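Local coordinates for protein putative trimethylamine methyltransferase (Rhizobium meliloti, PDB 4YYC) that probably acts as a methyltransferase of the trimethylamine methyltransferase (MttB) type, at residues 87-92 / 101-106; 116-120 / 237-241; 405-409 / 481-486. One frame throughout, in Å; residues are numbered along the deposited sequence.

Contact 1. Residues 87-92 / 101-106; sequences WKAAGA and FPKGLC
Residues 87-90 form the last turn of a helix that ends in a Schellman motif: Gly91, at phi/psi 106/12, leaves the helical range, while Ala92 N bonds to Trp87 O (3.0 Å) and Gly91 N to Lys88 O (3.1 Å). A beta carbon on Gly91 would be jammed against the carbonyl oxygen of Ala90, so the positive phi suits glycine. Ala92 (-81/162) is extended and lies nearest Phe101, CA to CA 5.0 Å. In the partner segment, Pro102 to Leu105 make a type II beta turn, closed by Leu105 N to Pro102 O at 3.2 Å, with Gly104 (92/-13) as N-cap of the helix that starts at Leu105.

The contact is apolar. Trp87 (chi1 -83°, chi2 118°) receives the edge of Phe101 (chi1 m, chi2 84°) on its face: a T-shaped pair, six-membered-ring centroid to Phe101 centroid 4.7 Å, planes at 88°, Trp87 CH2 to Phe101 CE2 3.4 Å. Cys106 SG comes obliquely to the indole, 4.1 Å from Trp87 CH2, a sulfur-aromatic contact. Leu105 (t, chi2 p) packs against the helix end, its CD1 3.7 Å from Ala90 O and its CD2 4.3 Å from Ala92 CB. At the outer margin Pro102 CG lies 3.6 Å from Gly91 O.

The two segments flank the hairpin of strands 93-95 and 98-100. Trp87 and Phe101 also pack on Phe77 of strand 75-77; helix 286-307 covers them through Ala302 and Leu306 at Trp87 and Ala299 at Phe101, and Phe101 meets Leu70 of helix 56-73.

Contact 2. Residues 116-120 / 237-241; sequences DFTWH and NAVTL
Leu241 is the apolar hub. Its CD1 sits over the indole face of Trp119, 3.7 Å from the five-membered-ring centroid and 16° off the ring normal, a CH-pi contact; the same CD1 lies 4.0 Å from Phe117 CE2, at that ring's edge. Leu241 has chi1 -95° and chi2 p, Trp119 chi1 t with chi2 3°, Phe117 chi1 p. Phe117 CD2 also touches Ala238 CB at 3.9 Å. Ile130 of strand 128-131 packs on Phe117, Trp119 and Leu241.

The backbones, both largely extended apart from Val239 (-116/-5), run 91° apart end to end and are nearest at His120 and Val239, CA to CA 4.8 Å. One direct backbone bond joins them: His120 N to Ala238 O, 2.9 Å and 175°. Trp119 NE1 adds a weak bond to Val239 O (3.2 Å, 135°).

Three waters complete the polar edge. Water 1 donates to Thr118 O (2.7 Å) and accepts from Ala238 N (2.9 Å); water 2 donates to His120 O (2.9 Å) and Val239 O (2.8 Å); water 3 joins His120 NE2 (2.8 Å) to Asn237 OD1 (2.9 Å). Asn237 ND2 bonds to Phe233 O.

With one direct main-chain bond and two main-chain water bridges, the crossing is not continuous sheet pairing: hairpin 116-119/128-131 packs across the N-terminal end of strand 240-245, a parallel strand of the barrel expected for the MttB family, joined by apolar packing and hydrated links.

Contact 3. Residues 405-409 / 481-486; sequences EKFMI and IEQRAN
Helices 404-420 and 481-495 cross almost at right angles: over these short segments the axes approach to 8.4 Å with a signed crossing angle of 97°, and the closest CA pair is Glu405 and Ala485 at 5.3 Å. Glu405 (m, t, chi3 1°) reaches across helix 481-495 so that its OE2 accepts a hydrogen bond from Asn486 ND2 (2.9 Å, 161°); that ND2 also bonds to Leu149 O. The main chain of Glu405 packs too, its O 3.7 Å from Ala485 CB. Selenomethionine Met408 (m, m, m) places CB 3.8 Å from Ala485 CB, then packs further along helix 481-495, on Leu488, Ala489 and Trp492. Ile409 (m, t) brings CG1 to 4.0 Å from Ala485 CB and CD1 to 4.1 Å from Ile481 CG2. His372 of the second subunit covers Ile409, and Glu482 OE2 forms salt bridges with Arg480 of both chains. A small alanine facing three residues of a crossing helix is characteristic of close helix-helix packing, here at the dimer interface.

In the fold
From the N terminus, contact 1 closes first: eight residues, mostly the hairpin strands 93-95 and 98-100, separate its segments, so it joins the two ends of a local excursion; its centre lies about 30 Å from the centre of the chain. The chain then passes through helix 105-109 into strand 116-119, where contact 2 opens. Its loop of 116 residues ends at strand 240-245 and ties the hairpin 116-119/128-131 to the parallel strands of the central barrel. Contact 3 follows, bringing helix 481-495 back over 71 residues onto helix 404-420. The three loops run in series, neither nested nor crossed. The centres of contacts 1 and 3 stand 50 Å apart, on opposite sides of the chain centre.

Contact 1. Residues 87-92 / 101-106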
loop_
_atom_site.group_PDB
_atom_site.type_symbol
_atom_site.label_atom_id
_atom_site.label_comp_id
_atom_site.label_asym_id
_atom_site.label_seq_id
_atom_site.Cartn_x
_atom_site.Cartn_y
_atom_site.Cartn_z
ATOM N N TRP A 87 29.784 30.123 -0.280
ATOM C CA TRP A 87 29.196 30.048 1.054
ATOM C C TRP A 87 29.726 31.165 1.952
ATOM O O TRP A 87 28.949 31.780 2.676
ATOM C CB TRP A 87 29.386 28.646 1.687
ATOM C CG TRP A 87 28.344 27.675 1.222
ATOM C CD1 TRP A 87 28.527 26.518 0.517
ATOM C CD2 TRP A 87 26.923 27.824 1.383
ATOM N NE1 TRP A 87 27.318 25.919 0.279
ATOM C CE2 TRP A 87 26.313 26.717 0.766
ATOM C CE3 TRP A 87 26.108 28.804 1.983
ATOM C CZ2 TRP A 87 24.926 26.553 0.762
ATOM C CZ3 TRP A 87 24.738 28.636 1.964
ATOM C CH2 TRP A 87 24.170 27.517 1.340
ATOM N N LYS A 88 31.030 31.442 1.884
ATOM C CA LYS A 88 31.588 32.505 2.706
ATOM C C LYS A 88 30.938 33.824 2.310
ATOM O O LYS A 88 30.571 34.619 3.165
ATOM C CB LYS A 88 33.097 32.614 2.588
ATOM C CG LYS A 88 33.633 33.730 3.479
ATOM N N ALA A 89 30.784 34.046 1.012
ATOM C CA ALA A 89 30.186 35.291 0.510
ATOM C C ALA A 89 28.737 35.456 0.924
ATOM O O ALA A 89 28.294 36.584 1.129
ATOM C CB ALA A 89 30.291 35.356 -1.001
ATOM N N ALA A 90 28.009 34.345 1.013
ATOM C CA ALA A 90 26.624 34.331 1.440
ATOM C C ALA A 90 26.471 34.521 2.950
ATOM O O ALA A 90 25.344 34.678 3.422
ATOM C CB ALA A 90 25.922 33.062 1.004
ATOM N N GLY A 91 27.567 34.437 3.699
ATOM C CA GLY A 91 27.576 34.692 5.139
ATOM C C GLY A 91 27.691 33.475 6.047
ATOM O O GLY A 91 27.544 33.594 7.254
ATOM N N ALA A 92 28.017 32.317 5.490
ATOM C CA ALA A 92 28.277 31.119 6.287
ATOM C C ALA A 92 29.676 31.117 6.838
ATOM O O ALA A 92 30.526 31.886 6.366
ATOM C CB ALA A 92 28.030 29.874 5.454
ATOM N N PHE A 101 26.213 27.034 9.145
ATOM C CA PHE A 101 25.191 27.936 8.620
ATOM C C PHE A 101 24.485 28.686 9.750
ATOM O O PHE A 101 23.903 28.057 10.642
ATOM C CB PHE A 101 24.143 27.140 7.828
ATOM C CG PHE A 101 24.718 26.351 6.665
ATOM C CD1 PHE A 101 25.260 25.090 6.864
ATOM C CD2 PHE A 101 24.674 26.859 5.375
ATOM C CE1 PHE A 101 25.756 24.350 5.807
ATOM C CE2 PHE A 101 25.190 26.123 4.318
ATOM C CZ PHE A 101 25.752 24.878 4.541
ATOM N N PRO A 102 24.441 30.024 9.671
ATOM C CA PRO A 102 23.572 30.764 10.564
ATOM C C PRO A 102 22.145 30.310 10.422
ATOM O O PRO A 102 21.735 29.892 9.353
ATOM C CB PRO A 102 23.683 32.195 10.075
ATOM C CG PRO A 102 24.914 32.279 9.299
ATOM C CD PRO A 102 25.239 30.916 8.807
ATOM N N LYS A 103 21.397 30.421 11.492
ATOM C CA LYS A 103 20.044 29.903 11.481
ATOM C C LYS A 103 19.173 30.687 10.508
ATOM O O LYS A 103 19.180 31.918 10.518
ATOM C CB LYS A 103 19.463 29.850 12.903
ATOM C CG LYS A 103 20.248 28.865 13.772
ATOM C CD LYS A 103 19.421 27.975 14.670
ATOM C CE LYS A 103 19.613 28.202 16.141
ATOM N NZ LYS A 103 20.960 27.752 16.629
ATOM N N GLY A 104 18.492 29.943 9.636
ATOM C CA GLY A 104 17.588 30.499 8.662
ATOM C C GLY A 104 18.206 30.805 7.311
ATOM O O GLY A 104 17.481 31.089 6.378
ATOM N N LEU A 105 19.537 30.804 7.200
ATOM C CA LEU A 105 20.179 31.264 5.974
ATOM C C LEU A 105 19.738 30.461 4.772
ATOM O O LEU A 105 19.360 31.014 3.737
ATOM C CB LEU A 105 21.723 31.228 6.090
ATOM C CG LEU A 105 22.524 31.643 4.846
ATOM C CD1 LEU A 105 22.126 33.023 4.381
ATOM C CD2 LEU A 105 24.031 31.526 5.062
ATOM N N CYS A 106 19.816 29.153 4.894
ATOM C CA CYS A 106 19.440 28.282 3.762
ATOM C C CYS A 106 17.991 28.468 3.364
ATOM O O CYS A 106 17.671 28.620 2.204
ATOM C CB CYS A 106 19.719 26.811 4.077
ATOM S SG CYS A 106 21.484 26.425 4.237
#

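Contact 2. Residues 116-120 / 237-241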
loop_
_atom_site.group_PDB
_atom_site.type_symbol
_atom_site.label_atom_id
_atom_site.label_comp_id
_atom_site.label_asym_id
_atom_site.label_seq_id
_atom_site.Cartn_x
_atom_site.Cartn_y
_atom_site.Cartn_z
ATOM N N ASP A 116 6.975 25.338 -8.103
ATOM C CA ASP A 116 6.632 24.435 -9.177
ATOM C C ASP A 116 7.166 24.976 -10.486
ATOM O O ASP A 116 7.353 26.187 -10.617
ATOM C CB ASP A 116 5.133 24.144 -9.219
ATOM C CG ASP A 116 4.325 25.344 -9.404
ATOM O OD1 ASP A 116 3.959 25.991 -8.406
ATOM O OD2 ASP A 116 4.105 25.718 -10.560
ATOM N N PHE A 117 7.378 24.091 -11.447
ATOM C CA PHE A 117 7.881 24.458 -12.752
ATOM C C PHE A 117 7.556 23.389 -13.763
ATOM O O PHE A 117 7.246 22.251 -13.363
ATOM C CB PHE A 117 9.405 24.762 -12.699
ATOM C CG PHE A 117 10.253 23.564 -12.328
ATOM C CD1 PHE A 117 10.524 23.274 -11.009
ATOM C CD2 PHE A 117 10.767 22.725 -13.297
ATOM C CE1 PHE A 117 11.260 22.154 -10.666
ATOM C CE2 PHE A 117 11.493 21.617 -12.952
ATOM C CZ PHE A 117 11.737 21.328 -11.635
ATOM N N THR A 118 7.653 23.724 -15.049
ATOM C CA THR A 118 7.427 22.750 -16.104
ATOM C C THR A 118 8.729 22.056 -16.500
ATOM O O THR A 118 9.760 22.712 -16.727
ATOM C CB THR A 118 6.836 23.451 -17.339
ATOM O OG1 THR A 118 5.633 24.139 -16.958
ATOM C CG2 THR A 118 6.538 22.442 -18.418
ATOM N N TRP A 119 8.674 20.731 -16.583
ATOM C CA TRP A 119 9.708 19.905 -17.195
ATOM C C TRP A 119 9.285 19.698 -18.631
ATOM O O TRP A 119 8.322 19.015 -18.927
ATOM C CB TRP A 119 9.805 18.576 -16.467
ATOM C CG TRP A 119 10.913 17.688 -16.828
ATOM C CD1 TRP A 119 11.953 17.896 -17.713
ATOM C CD2 TRP A 119 11.113 16.409 -16.265
ATOM N NE1 TRP A 119 12.782 16.789 -17.709
ATOM C CE2 TRP A 119 12.290 15.876 -16.814
ATOM C CE3 TRP A 119 10.405 15.656 -15.325
ATOM C CZ2 TRP A 119 12.770 14.622 -16.446
ATOM C CZ3 TRP A 119 10.883 14.426 -14.965
ATOM C CH2 TRP A 119 12.042 13.919 -15.513
ATOM N N HIS A 120 9.961 20.415 -19.538
ATOM C CA HIS A 120 9.555 20.429 -20.927
ATOM C C HIS A 120 10.039 19.177 -21.640
ATOM O O HIS A 120 11.168 18.724 -21.417
ATOM C CB HIS A 120 10.082 21.665 -21.633
ATOM C CG HIS A 120 9.453 22.931 -21.120
ATOM N ND1 HIS A 120 8.411 23.559 -21.763
ATOM C CD2 HIS A 120 9.671 23.635 -19.985
ATOM C CE1 HIS A 120 8.027 24.606 -21.055
ATOM N NE2 HIS A 120 8.768 24.671 -19.967
ATOM N N ASN A 237 14.163 27.405 -19.767
ATOM C CA ASN A 237 13.172 26.361 -19.453
ATOM C C ASN A 237 13.898 25.085 -19.035
ATOM O O ASN A 237 14.881 24.669 -19.676
ATOM C CB ASN A 237 12.364 25.993 -20.678
ATOM C CG ASN A 237 11.550 27.144 -21.226
ATOM O OD1 ASN A 237 10.471 27.459 -20.709
ATOM N ND2 ASN A 237 12.067 27.808 -22.240
ATOM N N ALA A 238 13.410 24.442 -17.979
ATOM C CA ALA A 238 13.965 23.167 -17.566
ATOM C C ALA A 238 13.533 22.083 -18.572
ATOM O O ALA A 238 12.328 21.876 -18.814
ATOM C CB ALA A 238 13.481 22.789 -16.155
ATOM N N VAL A 239 14.512 21.419 -19.159
ATOM C CA VAL A 239 14.261 20.263 -20.026
ATOM C C VAL A 239 14.859 18.989 -19.452
ATOM O O VAL A 239 14.649 17.918 -20.004
ATOM C CB VAL A 239 14.760 20.462 -21.470
ATOM C CG1 VAL A 239 14.065 21.653 -22.135
ATOM C CG2 VAL A 239 16.262 20.634 -21.541
ATOM N N THR A 240 15.584 19.108 -18.345
ATOM C CA THR A 240 16.158 17.966 -17.630
ATOM C C THR A 240 15.942 18.136 -16.127
ATOM O O THR A 240 15.965 19.270 -15.595
ATOM C CB THR A 240 17.668 17.798 -17.892
ATOM O OG1 THR A 240 18.319 19.045 -17.630
ATOM C CG2 THR A 240 17.918 17.400 -19.287
ATOM N N LEU A 241 15.709 17.004 -15.466
ATOM C CA LEU A 241 15.941 16.850 -14.025
ATOM C C LEU A 241 17.191 16.015 -13.860
ATOM O O LEU A 241 17.412 15.069 -14.620
ATOM C CB LEU A 241 14.760 16.142 -13.317
ATOM C CG LEU A 241 13.761 17.115 -12.703
ATOM C CD1 LEU A 241 13.109 18.020 -13.741
ATOM C CD2 LEU A 241 12.655 16.366 -11.964
HETATM O O HOH W 1 10.861 25.200 -16.779
HETATM O O HOH W 2 13.043 16.598 -21.862
HETATM O O HOH W 3 8.966 26.873 -18.326
#

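Contact 3. Residues 405-409 / 481-486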
loop_
_atom_site.group_PDB
_atom_site.type_symbol
_atom_site.label_atom_id
_atom_site.label_comp_id
_atom_site.label_asym_id
_atom_site.label_seq_id
_atom_site.Cartn_x
_atom_site.Cartn_y
_atom_site.Cartn_z
ATOM N N GLU A 405 10.700 -7.870 -16.423
ATOM C CA GLU A 405 9.429 -8.375 -15.928
ATOM C C GLU A 405 8.907 -7.459 -14.815
ATOM O O GLU A 405 7.704 -7.122 -14.768
ATOM C CB GLU A 405 9.545 -9.836 -15.430
ATOM C CG GLU A 405 9.689 -10.806 -16.602
ATOM C CD GLU A 405 10.054 -12.211 -16.179
ATOM O OE1 GLU A 405 10.193 -12.462 -14.982
ATOM O OE2 GLU A 405 10.241 -13.093 -17.075
ATOM N N LYS A 406 9.801 -7.107 -13.895
ATOM C CA LYS A 406 9.416 -6.218 -12.819
ATOM C C LYS A 406 8.925 -4.860 -13.347
ATOM O O LYS A 406 7.952 -4.309 -12.840
ATOM C CB LYS A 406 10.569 -6.037 -11.872
ATOM C CG LYS A 406 10.390 -5.035 -10.749
ATOM C CD LYS A 406 9.460 -5.509 -9.736
ATOM C CE LYS A 406 9.591 -4.892 -8.294
ATOM N NZ LYS A 406 9.919 -3.411 -8.320
ATOM N N PHE A 407 9.579 -4.329 -14.364
ATOM C CA PHE A 407 9.133 -3.085 -14.950
ATOM C C PHE A 407 7.677 -3.177 -15.398
ATOM O O PHE A 407 6.880 -2.283 -15.153
ATOM C CB PHE A 407 10.032 -2.720 -16.148
ATOM C CG PHE A 407 9.671 -1.418 -16.772
ATOM C CD1 PHE A 407 8.622 -1.325 -17.715
ATOM C CD2 PHE A 407 10.369 -0.267 -16.426
ATOM C CE1 PHE A 407 8.286 -0.100 -18.276
ATOM C CE2 PHE A 407 10.039 0.959 -17.038
ATOM C CZ PHE A 407 8.997 1.033 -17.923
HETATM N N MSE A 408 7.325 -4.279 -16.064
HETATM C CA MSE A 408 5.942 -4.437 -16.573
HETATM C C MSE A 408 4.929 -4.533 -15.460
HETATM O O MSE A 408 3.839 -3.953 -15.535
HETATM C CB MSE A 408 5.859 -5.649 -17.500
HETATM C CG MSE A 408 6.774 -5.564 -18.726
HETATM SE SE MSE A 408 6.376 -4.015 -19.847
HETATM C CE MSE A 408 4.545 -4.517 -20.294
ATOM N N ILE A 409 5.281 -5.250 -14.404
ATOM C CA ILE A 409 4.361 -5.409 -13.256
ATOM C C ILE A 409 4.182 -4.056 -12.554
ATOM O O ILE A 409 3.058 -3.621 -12.242
ATOM C CB ILE A 409 4.901 -6.448 -12.247
ATOM C CG1 ILE A 409 4.943 -7.840 -12.892
ATOM C CG2 ILE A 409 4.090 -6.431 -10.922
ATOM C CD1 ILE A 409 5.782 -8.836 -12.100
ATOM N N ILE A 481 2.364 -14.127 -12.660
ATOM C CA ILE A 481 2.243 -12.840 -13.325
ATOM C C ILE A 481 3.514 -12.458 -14.091
ATOM O O ILE A 481 3.398 -11.860 -15.155
ATOM C CB ILE A 481 1.791 -11.736 -12.355
ATOM C CG1 ILE A 481 1.469 -10.445 -13.138
ATOM C CG2 ILE A 481 2.833 -11.487 -11.242
ATOM C CD1 ILE A 481 0.771 -9.389 -12.296
ATOM N N GLU A 482 4.671 -12.830 -13.586
ATOM C CA GLU A 482 5.909 -12.425 -14.268
ATOM C C GLU A 482 6.054 -13.103 -15.622
ATOM O O GLU A 482 6.692 -12.540 -16.512
ATOM C CB GLU A 482 7.129 -12.577 -13.392
ATOM C CG GLU A 482 7.492 -13.999 -13.059
ATOM C CD GLU A 482 6.883 -14.440 -11.726
ATOM O OE1 GLU A 482 5.789 -13.953 -11.397
ATOM O OE2 GLU A 482 7.473 -15.308 -11.054
ATOM N N GLN A 483 5.441 -14.276 -15.809
ATOM C CA GLN A 483 5.437 -14.946 -17.108
ATOM C C GLN A 483 4.577 -14.152 -18.091
ATOM O O GLN A 483 4.967 -13.967 -19.259
ATOM C CB GLN A 483 4.951 -16.401 -16.989
ATOM C CG GLN A 483 5.853 -17.327 -16.176
ATOM C CD GLN A 483 5.180 -18.660 -15.912
ATOM O OE1 GLN A 483 4.594 -18.894 -14.865
ATOM N NE2 GLN A 483 5.240 -19.537 -16.900
ATOM N N ARG A 484 3.398 -13.709 -17.639
ATOM C CA ARG A 484 2.573 -12.860 -18.479
ATOM C C ARG A 484 3.272 -11.496 -18.764
ATOM O O ARG A 484 3.134 -10.938 -19.861
ATOM C CB ARG A 484 1.157 -12.702 -17.908
ATOM C CG ARG A 484 0.362 -14.006 -17.787
ATOM C CD ARG A 484 -1.108 -13.758 -17.434
ATOM N NE ARG A 484 -1.226 -13.192 -16.088
ATOM C CZ ARG A 484 -1.045 -13.813 -14.933
ATOM N NH1 ARG A 484 -0.830 -15.123 -14.860
ATOM N NH2 ARG A 484 -1.094 -13.105 -13.834
ATOM N N ALA A 485 3.981 -10.991 -17.770
ATOM C CA ALA A 485 4.775 -9.737 -17.945
ATOM C C ALA A 485 5.850 -9.887 -18.989
ATOM O O ALA A 485 6.065 -8.980 -19.804
ATOM C CB ALA A 485 5.364 -9.309 -16.638
ATOM N N ASN A 486 6.524 -11.025 -18.973
ATOM C CA ASN A 486 7.529 -11.350 -19.993
ATOM C C ASN A 486 6.915 -11.280 -21.409
ATOM O O ASN A 486 7.443 -10.591 -22.329
ATOM C CB ASN A 486 8.104 -12.729 -19.713
ATOM C CG ASN A 486 9.307 -13.045 -20.575
ATOM O OD1 ASN A 486 9.171 -13.253 -21.786
ATOM N ND2 ASN A 486 10.459 -13.125 -19.961
#